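Local coordinates for uncharacterized protein (Streptococcus mutans, PDB 3L7Y) that binds a magnesium ion in a haloacid dehalogenase-like hydrolase fold and is probably a phosphatase, although its substrate is unknown, at residues A[42-47]-A[74-79]; A[80-85]-A[96-101]; A[100-105]-A[227-232]; A[140-145]-A[182-187]; A[208-213]-A[220-225]. All blocks are in the same frame, centred on the assembly; numbering follows the deposited sequence.

In the fold
Contacts 1, 2 and 3 lie in the Rossmann-like core of the hydrolase, contacts 4 and 5 in the separate six-stranded cap sheet. Contacts 1 to 4 are largely buried, whereas contact 5 runs to an exposed end. Contact 1 carries two of the magnesium's three protein ligands, and contact 2 packs the next helix on the same sheet; contact 3 shares G100 and E101 with contact 2. Contacts 4 and 5 are antiparallel ladders, the first broken by a beta bulge, joined through strands 182-188 and 219-224, unlike the loop-to-helix water bridge of contact 3. Polar side chains cross between the two sheets: E101 meets K184 in a salt bridge, and N102 ND2 reaches D221 OD2.

Contact 1: A[42-47]-A[74-79]; sequences TDMDGT and FVVASS. With MG (magnesium ion), chain B.
The CA of D43, a magnesium ligand, points its hydrogen at the carbonyl of A77: D43 CA lies 3.2 Å from A77 O, with 169° at the hydrogen. This nearly straight CH...O contact follows directly on a parallel beta bridge between T42 and V76. There T42 N donates to V75 O at 2.9 Å, and A77 N returns a bond to T42 O. Beyond the bridge the chain leaves the sheet and enters the short helix that starts at M44. The carboxylate of D43 stands anti to the backbone N (chi1 179°), which carries OD2 to the magnesium ion at 2.4 Å; D45 O binds the same ion at 2.3 Å, and D252 and four waters complete the site. T47 OG1 donates to D43 OD2 at 2.9 Å, from the anti side of the carboxylate and 30° out of its plane. The other oxygen, D43 OD1, accepts from water 1, which in turn accepts from S79 N, and it also pairs with K229. An aspartate and the main chain two residues later, both on the metal, are the signature of the haloacid dehalogenase DxD loop. On the side of T42 and V76, M44 CG packs 3.5 Å from V76 CG1, and T42 CG2 meets F74 CZ at 3.7 Å. Strand 73-77 lies between strands 39-42 and 97-100, while L85 of helix 82-86 packs on M44, V76 and S78.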
# COMPACT_ATOMS: atom_id res chain seq x y z
N THR A 42 4.01 6.33 -6.74
CA THR A 42 5.06 5.78 -5.90
C THR A 42 4.58 5.07 -4.65
O THR A 42 3.68 5.55 -3.94
CB THR A 42 6.06 6.85 -5.47
OG1 THR A 42 7.16 6.23 -4.80
CG2 THR A 42 5.38 7.83 -4.52
N ASP A 43 5.21 3.94 -4.37
CA ASP A 43 5.08 3.33 -3.06
C ASP A 43 5.68 4.29 -2.01
O ASP A 43 6.45 5.19 -2.37
CB ASP A 43 5.82 2.01 -3.05
CG ASP A 43 5.76 1.33 -1.73
OD1 ASP A 43 4.73 1.48 -1.04
OD2 ASP A 43 6.75 0.67 -1.37
N MET A 44 5.32 4.11 -0.74
CA MET A 44 5.81 4.99 0.33
C MET A 44 6.95 4.40 1.17
O MET A 44 8.13 4.72 0.95
CB MET A 44 4.65 5.41 1.24
CG MET A 44 3.73 6.42 0.59
SD MET A 44 4.59 7.99 0.34
CE MET A 44 4.67 8.59 2.03
N ASP A 45 6.60 3.52 2.11
CA ASP A 45 7.59 2.84 2.95
C ASP A 45 8.59 2.06 2.10
O ASP A 45 8.19 1.21 1.32
CB ASP A 45 6.88 1.87 3.90
CG ASP A 45 5.89 2.57 4.83
OD1 ASP A 45 6.25 3.60 5.44
OD2 ASP A 45 4.74 2.09 4.94
N GLY A 46 9.88 2.36 2.25
CA GLY A 46 10.93 1.63 1.55
C GLY A 46 11.22 2.15 0.16
O GLY A 46 12.11 1.65 -0.53
N THR A 47 10.46 3.16 -0.26
CA THR A 47 10.52 3.69 -1.61
C THR A 47 10.60 5.22 -1.58
O THR A 47 11.70 5.77 -1.57
CB THR A 47 9.31 3.22 -2.45
OG1 THR A 47 9.25 1.78 -2.45
CG2 THR A 47 9.44 3.71 -3.90
N PHE A 74 0.39 13.08 -9.78
CA PHE A 74 1.22 12.39 -8.79
C PHE A 74 0.37 11.55 -7.86
O PHE A 74 -0.56 12.05 -7.22
CB PHE A 74 2.10 13.37 -7.99
CG PHE A 74 3.12 12.69 -7.11
CD1 PHE A 74 4.37 12.36 -7.60
CD2 PHE A 74 2.80 12.35 -5.80
CE1 PHE A 74 5.30 11.71 -6.79
CE2 PHE A 74 3.73 11.71 -4.98
CZ PHE A 74 4.98 11.38 -5.48
N VAL A 75 0.70 10.27 -7.79
CA VAL A 75 -0.11 9.29 -7.06
C VAL A 75 0.71 8.61 -5.96
O VAL A 75 1.77 8.04 -6.22
CB VAL A 75 -0.66 8.21 -8.03
CG1 VAL A 75 -1.45 7.15 -7.28
CG2 VAL A 75 -1.50 8.86 -9.13
N VAL A 76 0.22 8.69 -4.73
CA VAL A 76 0.79 7.95 -3.63
C VAL A 76 0.08 6.58 -3.54
O VAL A 76 -1.13 6.54 -3.38
CB VAL A 76 0.61 8.75 -2.32
CG1 VAL A 76 1.07 7.96 -1.12
CG2 VAL A 76 1.35 10.08 -2.41
N ALA A 77 0.83 5.49 -3.70
CA ALA A 77 0.22 4.15 -3.76
C ALA A 77 0.79 3.22 -2.68
O ALA A 77 1.92 2.74 -2.80
CB ALA A 77 0.41 3.53 -5.15
N SER A 78 0.01 2.97 -1.63
CA SER A 78 0.55 2.31 -0.45
C SER A 78 -0.45 1.32 0.17
O SER A 78 -1.66 1.44 -0.02
CB SER A 78 0.97 3.38 0.58
OG SER A 78 1.40 2.81 1.81
N SER A 79 0.05 0.35 0.92
CA SER A 79 -0.83 -0.50 1.70
C SER A 79 -1.45 0.26 2.89
O SER A 79 -2.52 -0.11 3.37
CB SER A 79 -0.09 -1.72 2.21
OG SER A 79 0.81 -1.37 3.24
MG MG B . 7.27 -0.78 0.53
O HOH W 1 3.07 -0.28 0.66
O HOH W 2 5.17 -0.10 1.86
O HOH W 3 6.64 -2.88 1.72
O HOH W 4 5.66 -1.99 -0.89
O HOH W 5 9.01 -1.84 1.93

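Contact 2: A[80-85]-A[96-101]; sequences NPYRQL and LTFVGE
With chi1 at 159°, the ring of Y82 swings alongside its own carbonyl carbon and out to F98, whose ring sits anti to its carbonyl carbon (chi1 -73°). The result is a T-shaped pair: the edge of Y82 faces the ring of F98, centroids 5.5 Å apart and planes at 73°, with Y82 CE2 3.8 Å from F98 CD2. L85, one helical turn on, brings its CB to 3.6 Å from F98 CD1, so both helix residues meet F98 from the same side of its ring. The main chain joins where the strand ends, E101 N donating to N80 O at 3.1 Å. G100 CA lies 3.3 Å from that same N80 O, a close fit of the glycine against the turn. E101 bends at chi2, bringing OE2 to 3.2 Å from P81 CB; water 6 donates to OE2 and accepts from Y82 N, linking the glutamate to the first turn of the helix. E101 OE1 forms a salt bridge with K184 of the cap. The contact closes the beta-alpha-beta unit of strand 73-77, helix 82-86 and strand 97-100, in which L85 and F98 both also touch V76.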
# COMPACT_ATOMS: atom_id res chain seq x y z
N ASN A 80 -0.79 1.33 3.35
CA ASN A 80 -1.28 2.06 4.53
C ASN A 80 -2.62 2.74 4.28
O ASN A 80 -3.00 2.98 3.12
CB ASN A 80 -0.26 3.11 4.99
CG ASN A 80 1.12 2.51 5.24
OD1 ASN A 80 1.25 1.33 5.55
ND2 ASN A 80 2.14 3.33 5.11
N PRO A 81 -3.34 3.07 5.36
CA PRO A 81 -4.63 3.72 5.19
C PRO A 81 -4.44 5.15 4.71
O PRO A 81 -3.41 5.77 4.99
CB PRO A 81 -5.23 3.71 6.61
CG PRO A 81 -4.50 2.59 7.32
CD PRO A 81 -3.09 2.71 6.77
N TYR A 82 -5.43 5.66 4.00
CA TYR A 82 -5.38 7.01 3.49
C TYR A 82 -5.09 8.03 4.59
O TYR A 82 -4.26 8.93 4.41
CB TYR A 82 -6.69 7.35 2.79
CG TYR A 82 -6.97 8.83 2.67
CD1 TYR A 82 -7.99 9.42 3.39
CD2 TYR A 82 -6.20 9.63 1.82
CE1 TYR A 82 -8.25 10.79 3.28
CE2 TYR A 82 -6.44 10.98 1.69
CZ TYR A 82 -7.47 11.56 2.43
OH TYR A 82 -7.71 12.91 2.30
N ARG A 83 -5.74 7.89 5.74
CA ARG A 83 -5.59 8.82 6.82
C ARG A 83 -4.15 8.91 7.25
O ARG A 83 -3.72 9.94 7.66
CB ARG A 83 -6.46 8.47 8.04
CG ARG A 83 -7.91 8.82 7.88
CD ARG A 83 -8.78 8.35 9.12
NE ARG A 83 -10.14 8.22 8.68
CZ ARG A 83 -10.83 9.25 8.27
NH1 ARG A 83 -10.27 10.43 8.29
NH2 ARG A 83 -12.06 9.13 7.84
N GLN A 84 -3.41 7.83 7.15
CA GLN A 84 -2.01 7.84 7.55
C GLN A 84 -1.15 8.41 6.42
O GLN A 84 -0.13 9.05 6.68
CB GLN A 84 -1.55 6.43 7.96
CG GLN A 84 -0.09 6.35 8.42
CD GLN A 84 0.90 6.12 7.27
OE1 GLN A 84 0.60 6.40 6.10
NE2 GLN A 84 2.07 5.59 7.60
N LEU A 85 -1.56 8.21 5.17
CA LEU A 85 -0.77 8.71 4.04
C LEU A 85 -0.81 10.23 3.90
O LEU A 85 0.16 10.84 3.44
CB LEU A 85 -1.21 8.07 2.73
CG LEU A 85 -0.95 6.58 2.63
CD1 LEU A 85 -1.77 5.98 1.51
CD2 LEU A 85 0.54 6.32 2.43
N LEU A 96 -2.98 15.91 -4.37
CA LEU A 96 -2.45 14.63 -4.83
C LEU A 96 -3.56 13.58 -4.92
O LEU A 96 -4.66 13.80 -4.45
CB LEU A 96 -1.32 14.13 -3.92
CG LEU A 96 -0.27 15.12 -3.43
CD1 LEU A 96 0.56 14.46 -2.36
CD2 LEU A 96 0.62 15.64 -4.58
N THR A 97 -3.25 12.45 -5.54
CA THR A 97 -4.15 11.31 -5.52
C THR A 97 -3.51 10.24 -4.65
O THR A 97 -2.30 10.01 -4.71
CB THR A 97 -4.39 10.74 -6.91
OG1 THR A 97 -5.05 11.73 -7.72
CG2 THR A 97 -5.26 9.47 -6.84
N PHE A 98 -4.34 9.58 -3.84
CA PHE A 98 -3.87 8.58 -2.90
C PHE A 98 -4.53 7.24 -3.18
O PHE A 98 -5.75 7.16 -3.31
CB PHE A 98 -4.24 8.99 -1.47
CG PHE A 98 -3.43 10.14 -0.93
CD1 PHE A 98 -2.26 9.90 -0.23
CD2 PHE A 98 -3.86 11.44 -1.08
CE1 PHE A 98 -1.52 10.94 0.29
CE2 PHE A 98 -3.12 12.48 -0.55
CZ PHE A 98 -1.95 12.23 0.13
N VAL A 99 -3.72 6.19 -3.28
CA VAL A 99 -4.24 4.83 -3.31
C VAL A 99 -3.80 4.18 -2.00
O VAL A 99 -2.60 3.95 -1.79
CB VAL A 99 -3.67 4.03 -4.51
CG1 VAL A 99 -4.14 2.56 -4.47
CG2 VAL A 99 -4.08 4.68 -5.82
N GLY A 100 -4.76 3.94 -1.10
CA GLY A 100 -4.45 3.29 0.16
C GLY A 100 -5.00 1.88 0.24
O GLY A 100 -5.79 1.48 -0.61
N GLU A 101 -4.61 1.13 1.27
CA GLU A 101 -5.11 -0.24 1.48
C GLU A 101 -4.72 -1.18 0.33
O GLU A 101 -5.33 -2.23 0.13
CB GLU A 101 -6.63 -0.24 1.69
CG GLU A 101 -7.17 0.86 2.61
CD GLU A 101 -6.83 0.68 4.08
OE1 GLU A 101 -6.40 -0.42 4.47
OE2 GLU A 101 -7.00 1.65 4.84
O HOH W 6 -7.74 4.13 3.69

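Contact 3: A[100-105]-A[227-232]; sequences GENGAN and LHKGWA
G103 fits against the start of helix 229-239 within the Rossmann-like core, where the turn after strand 97-100 meets the segment leading into that helix. The polar link across the contact is a water bridge: water 7 donates to L227 O at 2.9 Å and accepts from A104 N at 3.0 Å, tying A104 of the turn to the residue before H228. The turn also holds itself together, G103 N donating to G100 O at 2.9 Å. Close backbone packing follows. N102 O stands 2.9 Å from K229 N, but the angle is too poor for a hydrogen bond. G103 CA comes to 3.7 Å from L227 O. Two apolar contacts flank the backbone packing: A232 CB lies 4.1 Å from G103 CA, and A104 CB meets L227 CD2 at the same separation. The charged member is K229, consistent with the conserved lysine of haloacid dehalogenase-like hydrolases. Its chain runs extended beyond CG (chi2 -178°) past N102, and NZ forms salt bridges with D43 and D256. N102 itself turns its amide to D221 and N255, so this contact reaches both the metal site and the cap. At the other end, G103 O lies near the plane of the W231 ring, at its edge, 3.6 Å from CZ3.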
# COMPACT_ATOMS: atom_id res chain seq x y z
N GLY A 100 -4.76 3.94 -1.10
CA GLY A 100 -4.45 3.29 0.16
C GLY A 100 -5.00 1.88 0.24
O GLY A 100 -5.79 1.48 -0.61
N GLU A 101 -4.61 1.13 1.27
CA GLU A 101 -5.11 -0.24 1.48
C GLU A 101 -4.72 -1.18 0.33
O GLU A 101 -5.33 -2.23 0.13
CB GLU A 101 -6.63 -0.24 1.69
CG GLU A 101 -7.17 0.86 2.61
CD GLU A 101 -6.83 0.68 4.08
OE1 GLU A 101 -6.40 -0.42 4.47
OE2 GLU A 101 -7.00 1.65 4.84
N ASN A 102 -3.66 -0.80 -0.38
CA ASN A 102 -3.19 -1.49 -1.60
C ASN A 102 -4.08 -1.26 -2.80
O ASN A 102 -3.73 -1.69 -3.91
CB ASN A 102 -2.99 -2.99 -1.39
CG ASN A 102 -1.95 -3.30 -0.34
OD1 ASN A 102 -0.77 -2.99 -0.49
ND2 ASN A 102 -2.38 -3.91 0.76
N GLY A 103 -5.20 -0.59 -2.61
CA GLY A 103 -6.08 -0.34 -3.74
C GLY A 103 -7.56 -0.10 -3.48
O GLY A 103 -8.19 0.62 -4.25
N ALA A 104 -8.11 -0.69 -2.42
CA ALA A 104 -9.55 -0.62 -2.16
C ALA A 104 -10.02 0.79 -1.84
O ALA A 104 -11.22 1.09 -1.95
CB ALA A 104 -9.94 -1.57 -1.02
N ASN A 105 -9.10 1.67 -1.44
CA ASN A 105 -9.49 3.05 -1.13
C ASN A 105 -8.68 4.05 -1.92
O ASN A 105 -7.46 4.10 -1.80
CB ASN A 105 -9.35 3.33 0.37
CG ASN A 105 -10.10 4.59 0.82
OD1 ASN A 105 -9.73 5.22 1.81
ND2 ASN A 105 -11.16 4.95 0.10
N LEU A 227 -7.95 -6.31 -5.92
CA LEU A 227 -7.84 -4.88 -5.64
C LEU A 227 -6.42 -4.49 -5.20
O LEU A 227 -6.21 -4.03 -4.07
CB LEU A 227 -8.88 -4.42 -4.61
CG LEU A 227 -10.20 -3.89 -5.20
CD1 LEU A 227 -10.60 -4.64 -6.47
CD2 LEU A 227 -11.31 -3.89 -4.15
N HIS A 228 -5.47 -4.68 -6.10
CA HIS A 228 -4.07 -4.40 -5.82
C HIS A 228 -3.65 -3.08 -6.48
O HIS A 228 -4.43 -2.45 -7.17
CB HIS A 228 -3.19 -5.57 -6.27
CG HIS A 228 -3.53 -6.09 -7.63
ND1 HIS A 228 -3.38 -5.33 -8.77
CD2 HIS A 228 -4.02 -7.29 -8.04
CE1 HIS A 228 -3.76 -6.04 -9.82
NE2 HIS A 228 -4.15 -7.23 -9.40
N LYS A 229 -2.41 -2.64 -6.26
CA LYS A 229 -2.02 -1.31 -6.71
C LYS A 229 -2.04 -1.20 -8.24
O LYS A 229 -2.25 -0.11 -8.79
CB LYS A 229 -0.64 -0.95 -6.16
CG LYS A 229 -0.52 -0.89 -4.65
CD LYS A 229 0.90 -0.46 -4.26
CE LYS A 229 1.19 -0.71 -2.77
NZ LYS A 229 2.53 -0.21 -2.39
N GLY A 230 -1.79 -2.32 -8.92
CA GLY A 230 -1.91 -2.38 -10.37
C GLY A 230 -3.33 -2.08 -10.80
O GLY A 230 -3.56 -1.28 -11.71
N TRP A 231 -4.30 -2.74 -10.18
CA TRP A 231 -5.72 -2.46 -10.40
C TRP A 231 -6.06 -0.98 -10.11
O TRP A 231 -6.74 -0.37 -10.84
CB TRP A 231 -6.61 -3.40 -9.58
CG TRP A 231 -8.05 -3.12 -9.71
CD1 TRP A 231 -8.92 -3.65 -10.60
CD2 TRP A 231 -8.80 -2.20 -8.95
NE1 TRP A 231 -10.15 -3.14 -10.43
CE2 TRP A 231 -10.10 -2.24 -9.42
CE3 TRP A 231 -8.50 -1.36 -7.90
CZ2 TRP A 231 -11.10 -1.45 -8.88
CZ3 TRP A 231 -9.48 -0.61 -7.38
CH2 TRP A 231 -10.76 -0.67 -7.85
N ALA A 232 -5.53 -0.46 -9.04
CA ALA A 232 -5.79 0.91 -8.67
C ALA A 232 -5.31 1.86 -9.78
O ALA A 232 -6.07 2.62 -10.26
CB ALA A 232 -5.19 1.23 -7.40
O HOH W 7 -7.04 -3.29 -1.36

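Contact 4: A[140-145]-A[182-187]; sequences ALSGEK and FFKLTL
K184 and S142 face each other as an antiparallel hydrogen-bonded pair, and the lysine can be followed outward from there. Its CB carries CG into the position between backbone N and carbonyl carbon (chi1 81°), where CG rests 3.7 Å from S142 CB. The chain runs straight through CD and then bends at CE (chi4 -64°), turning NZ back over the serine, 3.4 Å from S142 OG. NZ forms a salt bridge with E101 and a hydrogen bond to S79 O, both in the core domain, and S142 OG also bonds E101. Along the backbone of the same pair, S142 N donates to K184 O at 2.9 Å. On the other face, with L141 and L185 side by side, L141 CD2 and L185 CD2 are tightly packed at 3.5 Å, and F182 CE2 touches L141 CB at 3.8 Å. The register slips by one between S142 and G143, so S142 O accepts from F183 N. A beta bulge of this kind interrupts an antiparallel ladder within the mixed sheet of the cap domain.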
# COMPACT_ATOMS: atom_id res chain seq x y z
N ALA A 140 -4.75 -7.81 12.66
CA ALA A 140 -5.23 -6.44 12.78
C ALA A 140 -6.24 -6.10 11.68
O ALA A 140 -6.04 -6.44 10.51
CB ALA A 140 -4.07 -5.46 12.77
N LEU A 141 -7.34 -5.46 12.07
CA LEU A 141 -8.37 -5.05 11.13
C LEU A 141 -8.20 -3.57 10.80
O LEU A 141 -8.04 -2.73 11.70
CB LEU A 141 -9.75 -5.30 11.72
CG LEU A 141 -9.90 -6.63 12.43
CD1 LEU A 141 -11.25 -6.72 13.15
CD2 LEU A 141 -9.73 -7.75 11.43
N SER A 142 -8.21 -3.24 9.52
CA SER A 142 -8.01 -1.87 9.09
C SER A 142 -9.34 -1.27 8.64
O SER A 142 -9.82 -1.55 7.53
CB SER A 142 -6.94 -1.79 7.98
OG SER A 142 -6.66 -0.45 7.62
N GLY A 143 -9.95 -0.46 9.51
CA GLY A 143 -11.28 0.08 9.28
C GLY A 143 -11.25 1.47 8.68
O GLY A 143 -10.18 2.03 8.42
N GLU A 144 -12.42 2.03 8.45
CA GLU A 144 -12.51 3.31 7.77
C GLU A 144 -11.87 4.42 8.61
O GLU A 144 -11.28 5.36 8.08
CB GLU A 144 -13.96 3.63 7.46
CG GLU A 144 -14.19 4.78 6.50
CD GLU A 144 -15.65 4.90 6.11
OE1 GLU A 144 -16.47 4.13 6.67
OE2 GLU A 144 -15.98 5.75 5.26
N LYS A 145 -11.98 4.29 9.93
CA LYS A 145 -11.56 5.35 10.84
C LYS A 145 -10.48 4.88 11.81
O LYS A 145 -9.69 5.68 12.30
CB LYS A 145 -12.75 5.89 11.64
CG LYS A 145 -13.79 6.62 10.79
N PHE A 182 -14.46 -2.19 6.90
CA PHE A 182 -13.06 -2.56 6.84
C PHE A 182 -12.54 -2.67 5.41
O PHE A 182 -13.16 -3.32 4.56
CB PHE A 182 -12.83 -3.88 7.59
CG PHE A 182 -13.27 -3.84 9.02
CD1 PHE A 182 -14.50 -4.33 9.39
CD2 PHE A 182 -12.45 -3.28 9.99
CE1 PHE A 182 -14.92 -4.29 10.70
CE2 PHE A 182 -12.86 -3.23 11.31
CZ PHE A 182 -14.10 -3.73 11.67
N PHE A 183 -11.39 -2.06 5.16
CA PHE A 183 -10.78 -2.11 3.83
C PHE A 183 -9.92 -3.34 3.64
O PHE A 183 -9.84 -3.89 2.53
CB PHE A 183 -9.90 -0.89 3.62
CG PHE A 183 -10.65 0.37 3.36
CD1 PHE A 183 -10.51 1.46 4.21
CD2 PHE A 183 -11.48 0.48 2.26
CE1 PHE A 183 -11.18 2.65 3.96
CE2 PHE A 183 -12.17 1.65 2.02
CZ PHE A 183 -12.01 2.74 2.85
N LYS A 184 -9.23 -3.74 4.70
CA LYS A 184 -8.29 -4.85 4.64
C LYS A 184 -8.02 -5.38 6.04
O LYS A 184 -8.42 -4.77 7.04
CB LYS A 184 -6.97 -4.38 4.01
CG LYS A 184 -6.03 -3.65 4.97
CD LYS A 184 -4.65 -3.42 4.31
CE LYS A 184 -3.64 -2.78 5.26
NZ LYS A 184 -4.05 -1.41 5.67
N LEU A 185 -7.34 -6.52 6.11
CA LEU A 185 -6.75 -6.98 7.37
C LEU A 185 -5.25 -7.08 7.23
O LEU A 185 -4.73 -7.16 6.12
CB LEU A 185 -7.27 -8.35 7.79
CG LEU A 185 -8.73 -8.75 7.53
CD1 LEU A 185 -9.02 -10.03 8.30
CD2 LEU A 185 -9.66 -7.64 7.95
N THR A 186 -4.55 -7.14 8.35
CA THR A 186 -3.11 -7.34 8.30
C THR A 186 -2.69 -8.44 9.26
O THR A 186 -3.13 -8.48 10.41
CB THR A 186 -2.33 -6.04 8.59
OG1 THR A 186 -2.64 -5.06 7.59
CG2 THR A 186 -0.83 -6.31 8.59
N LEU A 187 -1.86 -9.36 8.78
CA LEU A 187 -1.29 -10.36 9.66
C LEU A 187 0.17 -10.02 9.91
O LEU A 187 0.92 -9.72 8.98
CB LEU A 187 -1.39 -11.75 9.04
CG LEU A 187 -2.77 -12.28 8.65
CD1 LEU A 187 -2.67 -13.75 8.33
CD2 LEU A 187 -3.77 -12.03 9.77

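Contact 5: A[208-213]-A[220-225]; sequences QRLVGT and IDIITK
This is a beta hairpin at the edge of the cap sheet, strand 210-214 being outermost and paired with strand 219-224. Two hydrogen-bonded pairs establish the register. V211 N donates to I223 O at 2.9 Å with I223 N returning to V211 O, and T213 N donates to D221 O at 2.8 Å with D221 N returning to T213 O. The strands run antiparallel with an angle of 147° between their directions. Between these pairs G212 faces I222 with CA atoms 4.3 Å apart, and G212 CA makes a CH...O contact of 3.1 Å with D221 O. On one face V211 and I223 lie side by side, CG1 to CG1 at 3.9 Å; the CG1 of I223 is set between its backbone N and carbonyl carbon (chi1 46°), which also brings it to 3.3 Å from V211 O. T213 CG2 and D221 CB meet further along that face. Past the strand end K225 N donates to R209 O at 2.7 Å, and water 9 links R209 O to T224 OG1. K225 CG lies against V211. D221 bonds N102 of the core and T186 of the neighbouring strand. On the opposite face I220 and I222 pack on helix 194-202 and L210 on helix 120-133, while strand 182-188 continues the sheet beside strand 219-224.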
# COMPACT_ATOMS: atom_id res chain seq x y z
N GLN A 208 -12.33 -16.51 -3.48
CA GLN A 208 -12.68 -15.63 -4.58
C GLN A 208 -12.76 -14.17 -4.13
O GLN A 208 -12.78 -13.26 -4.95
CB GLN A 208 -13.99 -16.06 -5.21
CG GLN A 208 -15.18 -15.33 -4.67
CD GLN A 208 -16.36 -15.45 -5.60
OE1 GLN A 208 -17.37 -14.75 -5.45
NE2 GLN A 208 -16.25 -16.35 -6.57
N ARG A 209 -12.81 -13.97 -2.82
CA ARG A 209 -13.01 -12.65 -2.23
C ARG A 209 -11.75 -12.10 -1.56
O ARG A 209 -11.49 -10.91 -1.63
CB ARG A 209 -14.12 -12.71 -1.18
CG ARG A 209 -15.43 -13.30 -1.68
CD ARG A 209 -16.33 -12.23 -2.25
NE ARG A 209 -17.58 -12.80 -2.75
CZ ARG A 209 -18.59 -13.17 -1.97
NH1 ARG A 209 -18.50 -13.03 -0.65
NH2 ARG A 209 -19.69 -13.68 -2.50
N LEU A 210 -10.98 -12.97 -0.90
CA LEU A 210 -9.85 -12.51 -0.08
C LEU A 210 -8.53 -13.15 -0.48
O LEU A 210 -8.45 -14.36 -0.69
CB LEU A 210 -10.11 -12.78 1.41
CG LEU A 210 -11.39 -12.20 2.04
CD1 LEU A 210 -11.51 -12.65 3.50
CD2 LEU A 210 -11.41 -10.67 1.93
N VAL A 211 -7.49 -12.34 -0.54
CA VAL A 211 -6.18 -12.83 -0.90
C VAL A 211 -5.09 -12.07 -0.15
O VAL A 211 -5.24 -10.88 0.12
CB VAL A 211 -5.96 -12.75 -2.44
CG1 VAL A 211 -5.57 -11.33 -2.85
CG2 VAL A 211 -4.91 -13.76 -2.91
N GLY A 212 -4.02 -12.76 0.20
CA GLY A 212 -2.90 -12.14 0.88
C GLY A 212 -1.89 -11.58 -0.11
O GLY A 212 -1.71 -12.11 -1.22
N THR A 213 -1.23 -10.50 0.29
CA THR A 213 -0.16 -9.95 -0.52
C THR A 213 0.90 -9.49 0.46
O THR A 213 0.59 -8.85 1.45
CB THR A 213 -0.67 -8.76 -1.38
OG1 THR A 213 0.38 -8.28 -2.24
CG2 THR A 213 -1.17 -7.62 -0.48
N ILE A 220 1.54 -9.56 6.09
CA ILE A 220 0.66 -9.95 4.99
C ILE A 220 -0.61 -9.12 5.08
O ILE A 220 -1.28 -9.12 6.11
CB ILE A 220 0.23 -11.42 5.10
CG1 ILE A 220 1.41 -12.37 4.92
CG2 ILE A 220 -0.87 -11.73 4.10
CD1 ILE A 220 1.12 -13.78 5.47
N ASP A 221 -0.93 -8.42 4.00
CA ASP A 221 -2.21 -7.73 3.92
C ASP A 221 -3.17 -8.70 3.27
O ASP A 221 -2.85 -9.30 2.24
CB ASP A 221 -2.10 -6.46 3.08
CG ASP A 221 -1.45 -5.33 3.84
OD1 ASP A 221 -1.26 -5.48 5.07
OD2 ASP A 221 -1.13 -4.30 3.22
N ILE A 222 -4.33 -8.86 3.88
CA ILE A 222 -5.40 -9.65 3.29
C ILE A 222 -6.36 -8.68 2.65
O ILE A 222 -7.13 -8.01 3.32
CB ILE A 222 -6.12 -10.52 4.35
CG1 ILE A 222 -5.13 -11.50 4.99
CG2 ILE A 222 -7.30 -11.26 3.71
CD1 ILE A 222 -5.72 -12.39 6.05
N ILE A 223 -6.27 -8.57 1.33
CA ILE A 223 -7.07 -7.61 0.61
C ILE A 223 -8.19 -8.30 -0.15
O ILE A 223 -8.16 -9.52 -0.32
CB ILE A 223 -6.21 -6.84 -0.43
CG1 ILE A 223 -5.34 -7.83 -1.22
CG2 ILE A 223 -5.36 -5.79 0.27
CD1 ILE A 223 -4.88 -7.31 -2.61
N THR A 224 -9.15 -7.51 -0.59
CA THR A 224 -10.16 -7.97 -1.53
C THR A 224 -9.44 -8.41 -2.80
O THR A 224 -8.71 -7.62 -3.44
CB THR A 224 -11.15 -6.84 -1.85
OG1 THR A 224 -11.93 -6.54 -0.68
CG2 THR A 224 -12.08 -7.22 -3.02
N LYS A 225 -9.64 -9.66 -3.18
CA LYS A 225 -8.93 -10.23 -4.32
C LYS A 225 -9.05 -9.35 -5.56
O LYS A 225 -10.15 -8.94 -5.95
CB LYS A 225 -9.43 -11.65 -4.63
CG LYS A 225 -8.46 -12.49 -5.47
CD LYS A 225 -9.20 -13.59 -6.22
CE LYS A 225 -8.33 -14.81 -6.49
NZ LYS A 225 -7.05 -14.52 -7.17
O HOH W 8 -12.74 -10.25 -4.86
O HOH W 9 -13.36 -8.92 -0.61